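PDB 3MWF: iron-regulated ABC transporter siderophore-binding protein SirA from Staphylococcus aureus subsp. aureus, which binds the iron complex of the siderophore staphyloferrin B and probably delivers it to an ABC transporter for uptake into the cell. Local coordinates for residues Q197-D201 with N202-I206; E213-P216 with L217-A220; Q100-I104 with A105-S109; F116-T119 with T120-M123. One frame throughout, in Å; residues are numbered along the deposited sequence. Where two conformers were deposited one is given.

Contact 1: residues Q197-D201 with N202-I206; sequences QKQVD and NGKDI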
loop_
_atom_site.group_PDB
_atom_site.type_symbol
_atom_site.label_atom_id
_atom_site.label_comp_id
_atom_site.label_asym_id
_atom_site.label_seq_id
_atom_site.Cartn_x
_atom_site.Cartn_y
_atom_site.Cartn_z
ATOM N N GLN A 197 -5.924 0.039 18.540
ATOM C CA GLN A 197 -5.906 -1.394 18.288
ATOM C C GLN A 197 -7.335 -1.934 18.302
ATOM O O GLN A 197 -7.687 -2.831 17.499
ATOM C CB GLN A 197 -5.040 -2.127 19.322
ATOM C CG GLN A 197 -4.900 -3.616 19.045
ATOM C CD GLN A 197 -4.280 -3.887 17.718
ATOM O OE1 GLN A 197 -3.281 -3.241 17.349
ATOM N NE2 GLN A 197 -4.885 -4.796 16.956
ATOM N N LYS A 198 -8.163 -1.372 19.188
ATOM C CA LYS A 198 -9.575 -1.769 19.236
ATOM C C LYS A 198 -10.258 -1.495 17.891
ATOM O O LYS A 198 -11.090 -2.295 17.444
ATOM C CB LYS A 198 -10.324 -1.035 20.366
ATOM C CG LYS A 198 -11.818 -1.406 20.432
ATOM C CD LYS A 198 -12.510 -0.869 21.692
ATOM C CE LYS A 198 -12.427 -1.840 22.892
ATOM N NZ LYS A 198 -11.446 -1.404 23.932
ATOM N N GLN A 199 -9.934 -0.366 17.245
ATOM C CA GLN A 199 -10.475 -0.065 15.910
ATOM C C GLN A 199 -10.079 -1.130 14.893
ATOM O O GLN A 199 -10.911 -1.631 14.111
ATOM C CB GLN A 199 -10.026 1.323 15.446
ATOM C CG GLN A 199 -10.479 2.419 16.391
ATOM C CD GLN A 199 -11.979 2.404 16.579
ATOM O OE1 GLN A 199 -12.718 2.514 15.625
ATOM N NE2 GLN A 199 -12.423 2.258 17.824
ATOM N N VAL A 200 -8.803 -1.508 14.919
ATOM C CA VAL A 200 -8.293 -2.542 14.048
ATOM C C VAL A 200 -8.981 -3.878 14.327
ATOM O O VAL A 200 -9.375 -4.576 13.391
ATOM C CB VAL A 200 -6.747 -2.645 14.154
ATOM C CG1 VAL A 200 -6.222 -3.862 13.395
ATOM C CG2 VAL A 200 -6.131 -1.341 13.602
ATOM N N ASP A 201 -9.143 -4.206 15.601
ATOM C CA ASP A 201 -9.807 -5.467 15.978
ATOM C C ASP A 201 -11.268 -5.490 15.510
ATOM O O ASP A 201 -11.832 -6.579 15.297
ATOM C CB ASP A 201 -9.765 -5.669 17.483
ATOM C CG ASP A 201 -8.363 -5.897 18.026
ATOM O OD1 ASP A 201 -7.426 -6.285 17.298
ATOM O OD2 ASP A 201 -8.235 -5.722 19.237
ATOM N N ASN A 202 -11.870 -4.310 15.356
ATOM C CA ASN A 202 -13.253 -4.153 14.864
ATOM C C ASN A 202 -13.321 -4.113 13.339
ATOM O O ASN A 202 -14.381 -3.837 12.757
ATOM C CB ASN A 202 -13.894 -2.891 15.445
ATOM C CG ASN A 202 -14.145 -2.996 16.935
ATOM O OD1 ASN A 202 -14.153 -4.090 17.491
ATOM N ND2 ASN A 202 -14.349 -1.851 17.594
ATOM N N GLY A 203 -12.201 -4.409 12.694
ATOM C CA GLY A 203 -12.147 -4.492 11.236
ATOM C C GLY A 203 -11.820 -3.201 10.515
ATOM O O GLY A 203 -11.893 -3.149 9.274
ATOM N N LYS A 204 -11.475 -2.144 11.258
ATOM C CA LYS A 204 -11.077 -0.902 10.598
ATOM C C LYS A 204 -9.598 -1.003 10.169
ATOM O O LYS A 204 -8.755 -1.589 10.890
ATOM C CB LYS A 204 -11.333 0.317 11.470
ATOM C CG LYS A 204 -12.831 0.530 11.810
ATOM C CD LYS A 204 -13.138 1.958 12.221
ATOM C CE LYS A 204 -13.137 2.924 11.034
ATOM N NZ LYS A 204 -13.707 4.258 11.411
ATOM N N ASP A 205 -9.303 -0.469 8.993
ATOM C CA ASP A 205 -7.941 -0.439 8.444
ATOM C C ASP A 205 -7.481 1.033 8.388
ATOM O O ASP A 205 -6.400 1.402 8.878
ATOM C CB ASP A 205 -7.904 -0.941 6.986
ATOM C CG ASP A 205 -8.359 -2.383 6.799
ATOM O OD1 ASP A 205 -7.892 -3.299 7.517
ATOM O OD2 ASP A 205 -9.173 -2.599 5.865
ATOM N N ILE A 206 -8.309 1.877 7.775
ATOM C CA ILE A 206 -7.930 3.265 7.530
ATOM C C ILE A 206 -9.011 4.085 8.187
ATOM O O ILE A 206 -10.191 3.952 7.830
ATOM C CB ILE A 206 -7.860 3.550 6.008
ATOM C CG1 ILE A 206 -6.756 2.678 5.386
ATOM C CG2 ILE A 206 -7.620 5.081 5.756
ATOM C CD1 ILE A 206 -6.809 2.525 3.854
HETATM O O HOH W 1 -12.605 4.787 14.046
HETATM O O HOH W 2 -14.597 0.652 15.517
#
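CG of Q199 is anti to its carbonyl carbon (chi1 -59°) and the chain bends at chi2, which lays it alongside K204, whose CG is also anti to the carbonyl carbon; the two side chains point the same way. The amide oxygen OE1 of Q199 thereby comes within 3.5 Å of CD of K204. Their polar ends are joined through a water that donates to Q199 OE1 and accepts from K204 NZ at 2.9 Å. A second water donates to Q199 OE1 as well and links it to ND2 of N202, so this one oxygen receives two water hydrogens. Helix 194-201 ends here in a Schellman motif. K204 N reaches back to Q199 O at 3.0 Å, and G203 N bonds to V200 O at 2.9 Å. G203 is the C-prime residue and has a positive phi (90°). V200 CA also points its hydrogen almost straight at K204 O (3.3 Å). N202 lies beside K198, with ND2 3.8 Å from K198 CG. One turn back, Q197 NE2 donates to D201 OD1 from above the carboxylate plane, while Q197 OE1 is bonded to R192. Beyond the turn the chain leads toward the next strand, and I206 touches the bound siderophore.

Contact 2: residues E213-P216 with L217-A220; sequences ESIP and LMNA
I215 and M218 meet with their side chains crossing obliquely: the methyl CE of M218 lies 4.0 Å from CG1 of I215, and its sulfur SD is 4.1 Å from I215 CG2. The M218 chain is extended beyond CG, chi1 -61° starting it beside its own backbone N, and its first two carbons pass close to the carbonyl oxygen of I215, with CB 3.1 Å from that atom. The same oxygen accepts M218 N at 2.8 Å. Matching bonds from L217 N to S214 O (2.9 Å) and from N219 N to P216 O (3.0 Å) also span three residues. This i to i+3 pattern is that of a short 3-10 helix, here in the connection from strand 206-209 to strand 222-227. L217 CB packs 3.4 Å from S214 O. Farther out, W245 of helix 236-246 touches both I215 and M218, while L209 of strand 206-209 and I175 of strand 173-176 also pack on M218. The 3-10 segment thus sets its apolar side against the sheet and a neighbouring helix. Polar groups hold its second half and its exit: N193 ND2 bonds to the carbonyls of L217 and N219, S164 OG bonds to that of M218, and OD1 of N219 receives the amide of D255.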
loop_
_atom_site.group_PDB
_atom_site.type_symbol
_atom_site.label_atom_id
_atom_site.label_comp_id
_atom_site.label_asym_id
_atom_site.label_seq_id
_atom_site.Cartn_x
_atom_site.Cartn_y
_atom_site.Cartn_z
ATOM N N GLU A 213 -10.424 16.997 17.822
ATOM C CA GLU A 213 -10.705 16.321 19.086
ATOM C C GLU A 213 -10.340 14.838 19.059
ATOM O O GLU A 213 -10.144 14.231 20.111
ATOM C CB GLU A 213 -12.180 16.472 19.478
ATOM C CG GLU A 213 -12.553 17.845 19.998
ATOM C CD GLU A 213 -13.679 17.783 21.020
ATOM O OE1 GLU A 213 -14.116 18.865 21.462
ATOM O OE2 GLU A 213 -14.116 16.657 21.400
ATOM N N SER A 214 -10.253 14.256 17.862
ATOM C CA SER A 214 -9.883 12.832 17.726
ATOM C C SER A 214 -8.375 12.584 17.705
ATOM O O SER A 214 -7.928 11.456 17.665
ATOM C CB SER A 214 -10.540 12.216 16.490
ATOM O OG SER A 214 -11.944 12.437 16.556
ATOM N N ILE A 215 -7.592 13.658 17.726
ATOM C CA ILE A 215 -6.136 13.521 17.664
ATOM C C ILE A 215 -5.552 12.514 18.685
ATOM O O ILE A 215 -4.631 11.762 18.346
ATOM C CB ILE A 215 -5.452 14.899 17.705
ATOM C CG1 ILE A 215 -5.565 15.537 16.306
ATOM C CG2 ILE A 215 -3.989 14.763 18.147
ATOM C CD1 ILE A 215 -5.224 17.042 16.274
ATOM N N PRO A 216 -6.104 12.444 19.916
ATOM C CA PRO A 216 -5.556 11.437 20.830
ATOM C C PRO A 216 -5.520 9.995 20.335
ATOM O O PRO A 216 -4.718 9.211 20.831
ATOM C CB PRO A 216 -6.457 11.584 22.067
ATOM C CG PRO A 216 -6.744 13.066 22.079
ATOM C CD PRO A 216 -7.010 13.373 20.622
ATOM N N LEU A 217 -6.394 9.633 19.384
ATOM C CA LEU A 217 -6.375 8.306 18.799
ATOM C C LEU A 217 -5.041 7.991 18.096
ATOM O O LEU A 217 -4.693 6.814 17.917
ATOM C CB LEU A 217 -7.586 8.106 17.854
ATOM C CG LEU A 217 -7.883 6.705 17.301
ATOM C CD1 LEU A 217 -8.141 5.714 18.450
ATOM C CD2 LEU A 217 -9.099 6.731 16.323
ATOM N N MET A 218 -4.317 9.043 17.711
ATOM C CA MET A 218 -3.029 8.926 17.046
ATOM C C MET A 218 -1.892 8.599 18.000
ATOM O O MET A 218 -0.753 8.384 17.563
ATOM C CB MET A 218 -2.686 10.287 16.398
ATOM C CG MET A 218 -3.706 10.711 15.358
ATOM S SD MET A 218 -3.258 12.382 14.832
ATOM C CE MET A 218 -4.601 12.663 13.703
ATOM N N ASN A 219 -2.154 8.620 19.313
ATOM C CA ASN A 219 -1.029 8.557 20.251
ATOM C C ASN A 219 -0.127 7.343 20.030
ATOM O O ASN A 219 -0.600 6.244 19.773
ATOM C CB ASN A 219 -1.502 8.592 21.716
ATOM C CG ASN A 219 -0.376 9.019 22.649
ATOM O OD1 ASN A 219 0.505 9.817 22.260
ATOM N ND2 ASN A 219 -0.360 8.459 23.858
ATOM N N ALA A 220 1.187 7.561 20.128
ATOM C CA ALA A 220 2.186 6.561 19.829
ATOM C C ALA A 220 3.519 7.050 20.368
ATOM O O ALA A 220 3.675 8.241 20.670
ATOM C CB ALA A 220 2.287 6.358 18.309
#

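Contact 3: residues Q100-I104 with A105-S109; sequences QLSKI and APTVS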
loop_
_atom_site.group_PDB
_atom_site.type_symbol
_atom_site.label_atom_id
_atom_site.label_comp_id
_atom_site.label_asym_id
_atom_site.label_seq_id
_atom_site.Cartn_x
_atom_site.Cartn_y
_atom_site.Cartn_z
ATOM N N GLN A 100 -17.994 -7.625 -16.310
ATOM C CA GLN A 100 -17.590 -6.977 -17.556
ATOM C C GLN A 100 -16.109 -7.251 -17.844
ATOM O O GLN A 100 -15.725 -7.502 -18.986
ATOM C CB GLN A 100 -17.889 -5.474 -17.507
ATOM C CG GLN A 100 -19.394 -5.149 -17.420
ATOM C CD GLN A 100 -19.708 -3.682 -17.168
ATOM O OE1 GLN A 100 -19.817 -2.888 -18.107
ATOM N NE2 GLN A 100 -19.900 -3.321 -15.899
ATOM N N LEU A 101 -15.284 -7.222 -16.795
ATOM C CA LEU A 101 -13.875 -7.571 -16.909
ATOM C C LEU A 101 -13.711 -9.027 -17.347
ATOM O O LEU A 101 -12.903 -9.317 -18.232
ATOM C CB LEU A 101 -13.120 -7.344 -15.597
ATOM C CG LEU A 101 -12.933 -5.881 -15.210
ATOM C CD1 LEU A 101 -12.378 -5.838 -13.792
ATOM C CD2 LEU A 101 -11.988 -5.129 -16.184
ATOM N N SER A 102 -14.505 -9.921 -16.744
ATOM C CA SER A 102 -14.446 -11.351 -17.073
ATOM C C SER A 102 -14.852 -11.629 -18.513
ATOM O O SER A 102 -14.405 -12.607 -19.094
ATOM C CB SER A 102 -15.331 -12.183 -16.117
ATOM O OG SER A 102 -14.786 -12.128 -14.801
ATOM N N LYS A 103 -15.677 -10.769 -19.093
ATOM C CA LYS A 103 -16.050 -10.942 -20.516
ATOM C C LYS A 103 -14.889 -10.631 -21.455
ATOM O O LYS A 103 -14.814 -11.117 -22.584
ATOM C CB LYS A 103 -17.273 -10.119 -20.877
ATOM C CG LYS A 103 -18.559 -10.659 -20.270
ATOM C CD LYS A 103 -19.725 -9.720 -20.480
ATOM C CE LYS A 103 -20.067 -9.539 -21.954
ATOM N NZ LYS A 103 -21.156 -8.508 -22.066
ATOM N N ILE A 104 -13.959 -9.812 -20.985
ATOM C CA ILE A 104 -12.753 -9.503 -21.754
ATOM C C ILE A 104 -11.675 -10.574 -21.662
ATOM O O ILE A 104 -11.117 -11.016 -22.682
ATOM C CB ILE A 104 -12.185 -8.101 -21.324
ATOM C CG1 ILE A 104 -13.266 -7.015 -21.468
ATOM C CG2 ILE A 104 -10.860 -7.794 -22.073
ATOM C CD1 ILE A 104 -12.892 -5.654 -20.869
ATOM N N ALA A 105 -11.342 -10.989 -20.439
ATOM C CA ALA A 105 -10.307 -11.955 -20.183
ATOM C C ALA A 105 -10.476 -12.552 -18.792
ATOM O O ALA A 105 -11.136 -11.933 -17.940
ATOM C CB ALA A 105 -8.917 -11.293 -20.288
ATOM N N PRO A 106 -9.858 -13.723 -18.539
ATOM C CA PRO A 106 -9.868 -14.282 -17.189
ATOM C C PRO A 106 -9.384 -13.206 -16.227
ATOM O O PRO A 106 -8.347 -12.569 -16.476
ATOM C CB PRO A 106 -8.840 -15.412 -17.271
ATOM C CG PRO A 106 -8.889 -15.847 -18.707
ATOM C CD PRO A 106 -9.054 -14.550 -19.459
ATOM N N THR A 107 -10.162 -12.992 -15.175
ATOM C CA THR A 107 -9.912 -11.894 -14.253
ATOM C C THR A 107 -9.818 -12.480 -12.845
ATOM O O THR A 107 -10.703 -13.237 -12.408
ATOM C CB THR A 107 -11.054 -10.866 -14.291
ATOM O OG1 THR A 107 -11.126 -10.277 -15.585
ATOM C CG2 THR A 107 -10.819 -9.743 -13.245
ATOM N N VAL A 108 -8.737 -12.148 -12.149
ATOM C CA VAL A 108 -8.585 -12.577 -10.750
ATOM C C VAL A 108 -8.566 -11.334 -9.874
ATOM O O VAL A 108 -8.164 -10.256 -10.320
ATOM C CB VAL A 108 -7.329 -13.451 -10.544
ATOM C CG1 VAL A 108 -7.450 -14.715 -11.405
ATOM C CG2 VAL A 108 -6.034 -12.681 -10.931
ATOM N N SER A 109 -9.055 -11.457 -8.637
ATOM C CA SER A 109 -9.277 -10.272 -7.771
ATOM C C SER A 109 -8.875 -10.523 -6.311
ATOM O O SER A 109 -9.270 -11.538 -5.730
ATOM C CB SER A 109 -10.764 -9.894 -7.813
ATOM O OG SER A 109 -11.043 -8.697 -7.089
HETATM O O HOH W 3 -12.886 -14.142 -14.752
#
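A105 and T107 fold back against helix 98-104, meeting L101. The amide of A105 donates to L101 O over 3.2 Å, and I104 N shares that oxygen at 3.0 Å, so two consecutive amides grip one carbonyl. A105 itself is extended, with phi/psi of -161°/161°, and its own carbonyl turns back to the helix: S102 CA points a hydrogen at A105 O from 3.5 Å. The hydroxyl of T107 then donates to A105 O at 2.9 Å, tying the first strand residue to the bend before it. With chi1 of -63°, T107 OG1 stands beside the backbone N while CG2 is anti to it. OG1 thereby comes within 3.5 Å of L101 CB, and CG2 lies 4.1 Å from the same carbon. This is the tight passage from helix to strand in an alpha/beta domain, with strand 107-110 joining the edge of the six-strand sheet beside strand 86-90. I87 and A89 of that neighbour pack on T107, and A89 also touches L101. S102 supplies a polar tie at the margin: one water lies 2.8 Å from its OG and accepts from T107 N at 3.0 Å. That OG is also hydrogen-bonded to Y98 O, one turn earlier on the helix. T107 O takes the hydroxyls of T15 and Y98.

Contact 4: residues F116-T119 with T120-M123; sequences FKDT and TKLM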
loop_
_atom_site.group_PDB
_atom_site.type_symbol
_atom_site.label_atom_id
_atom_site.label_comp_id
_atom_site.label_asym_id
_atom_site.label_seq_id
_atom_site.Cartn_x
_atom_site.Cartn_y
_atom_site.Cartn_z
ATOM N N PHE A 116 -0.021 -6.542 -0.084
ATOM C CA PHE A 116 0.881 -6.867 -1.191
ATOM C C PHE A 116 1.307 -8.345 -1.144
ATOM O O PHE A 116 1.637 -8.923 -2.178
ATOM C CB PHE A 116 2.080 -5.916 -1.201
ATOM C CG PHE A 116 3.074 -6.206 -0.101
ATOM C CD1 PHE A 116 2.916 -5.645 1.164
ATOM C CD2 PHE A 116 4.146 -7.073 -0.340
ATOM C CE1 PHE A 116 3.817 -5.929 2.196
ATOM C CE2 PHE A 116 5.052 -7.379 0.687
ATOM C CZ PHE A 116 4.883 -6.795 1.961
ATOM N N LYS A 117 1.243 -8.968 0.044
ATOM C CA LYS A 117 1.580 -10.395 0.138
ATOM C C LYS A 117 0.495 -11.231 -0.521
ATOM O O LYS A 117 0.787 -12.209 -1.212
ATOM C CB LYS A 117 1.827 -10.797 1.600
ATOM C CG LYS A 117 3.076 -10.109 2.179
ATOM C CD LYS A 117 3.182 -10.185 3.723
ATOM C CE LYS A 117 1.915 -9.629 4.400
ATOM N NZ LYS A 117 2.043 -8.602 5.503
ATOM N N ASP A 118 -0.759 -10.836 -0.331
ATOM C CA ASP A 118 -1.869 -11.531 -0.975
ATOM C C ASP A 118 -1.851 -11.319 -2.488
ATOM O O ASP A 118 -2.072 -12.252 -3.266
ATOM C CB ASP A 118 -3.198 -11.110 -0.344
ATOM C CG ASP A 118 -3.318 -11.577 1.102
ATOM O OD1 ASP A 118 -2.471 -12.399 1.545
ATOM O OD2 ASP A 118 -4.242 -11.139 1.803
ATOM N N THR A 119 -1.559 -10.092 -2.914
ATOM C CA THR A 119 -1.385 -9.782 -4.347
ATOM C C THR A 119 -0.266 -10.654 -4.946
ATOM O O THR A 119 -0.421 -11.209 -6.029
ATOM C CB THR A 119 -1.060 -8.282 -4.515
ATOM O OG1 THR A 119 -2.102 -7.544 -3.886
ATOM C CG2 THR A 119 -0.974 -7.870 -5.987
ATOM N N THR A 120 0.847 -10.787 -4.224
ATOM C CA THR A 120 2.007 -11.544 -4.710
ATOM C C THR A 120 1.688 -13.029 -4.842
ATOM O O THR A 120 1.992 -13.642 -5.866
ATOM C CB THR A 120 3.222 -11.344 -3.796
ATOM O OG1 THR A 120 3.598 -9.957 -3.807
ATOM C CG2 THR A 120 4.423 -12.153 -4.283
ATOM N N LYS A 121 1.039 -13.587 -3.823
ATOM C CA LYS A 121 0.597 -14.998 -3.883
ATOM C C LYS A 121 -0.400 -15.260 -5.008
ATOM O O LYS A 121 -0.222 -16.197 -5.787
ATOM C CB LYS A 121 -0.017 -15.426 -2.544
ATOM C CG LYS A 121 0.984 -15.560 -1.429
ATOM C CD LYS A 121 0.255 -15.745 -0.084
ATOM C CE LYS A 121 0.938 -14.933 1.018
ATOM N NZ LYS A 121 0.467 -15.315 2.394
ATOM N N LEU A 122 -1.441 -14.433 -5.096
ATOM C CA LEU A 122 -2.449 -14.573 -6.149
ATOM C C LEU A 122 -1.825 -14.469 -7.536
ATOM O O LEU A 122 -2.124 -15.274 -8.422
ATOM C CB LEU A 122 -3.540 -13.517 -6.004
ATOM C CG LEU A 122 -4.636 -13.525 -7.073
ATOM C CD1 LEU A 122 -5.373 -14.851 -7.091
ATOM C CD2 LEU A 122 -5.624 -12.415 -6.808
ATOM N N MET A 123 -0.996 -13.451 -7.733
ATOM C CA MET A 123 -0.416 -13.243 -9.049
ATOM C C MET A 123 0.610 -14.309 -9.377
ATOM O O MET A 123 0.724 -14.706 -10.546
ATOM C CB MET A 123 0.137 -11.827 -9.190
ATOM C CG MET A 123 -0.974 -10.781 -9.227
ATOM S SD MET A 123 -0.415 -9.078 -9.447
ATOM C CE MET A 123 0.268 -9.206 -11.102
#
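The first two turns of helix 116-127, which follows strand 107-110 in the chain, hold this contact. F116 O accepts twice from T120: the backbone amide at 2.9 Å and the side-chain hydroxyl OG1 at 2.8 Å, arriving from opposite faces of the carbonyl plane. T120 OG1 gets there because chi1 of -62° sets it beside its own backbone N, turned back toward the preceding turn. Regular i to i+4 bonds continue from there, K121 N to K117 O, L122 N to D118 O at 2.9 Å and M123 N to T119 O. T119 and M123 lie side by side and point the same way, the thioether sulfur SD 3.7 Å from the T119 methyl CG2; the M123 chain bends at chi3. V34 of helix 29-37 packs on both, and T119 OG1 is bonded to Y28 OH and to the carbonyl of K115. The K121 chain runs over the K117 carbonyl, with CE 3.5 Å from K117 O. K117 itself lays CG 3.7 Å above one face of the F116 ring, near its rim, and sends NZ on to a salt bridge with D187. The F116 ring also meets Y140 edge-to-face. D118 OD1 and K121 NZ stay 4.2 Å apart, beyond a salt bridge, so any attraction between them is probably weak. With its hydroxyl bonded inside the helix, T120 can sit buried against A133 and L137 of helix 130-155 at little polar cost.

Overall arrangement
Contact 1 is a surface contact, with no buried residue among those that touch; contacts 2, 3 and 4 are partly buried. Water bridges join the side chains in contact 1 and a side chain to the backbone in contact 3, whereas contact 2 relies on 3-10 bonds and apolar packing, and contact 4 on alpha-helical bonds and one side-chain hydroxyl. Contacts 3 and 4 belong to successive elements and touch: L122 CD2 packs 3.8 Å from S109 C. Contacts 1 and 2 lie on one side of the chain's centre, centres about 14 Å apart, and both adjoin the five-strand sheet. Contacts 2 and 3 lie on opposite sides, centres about 42 Å apart. Contact 1 alone includes a pocket residue, I206.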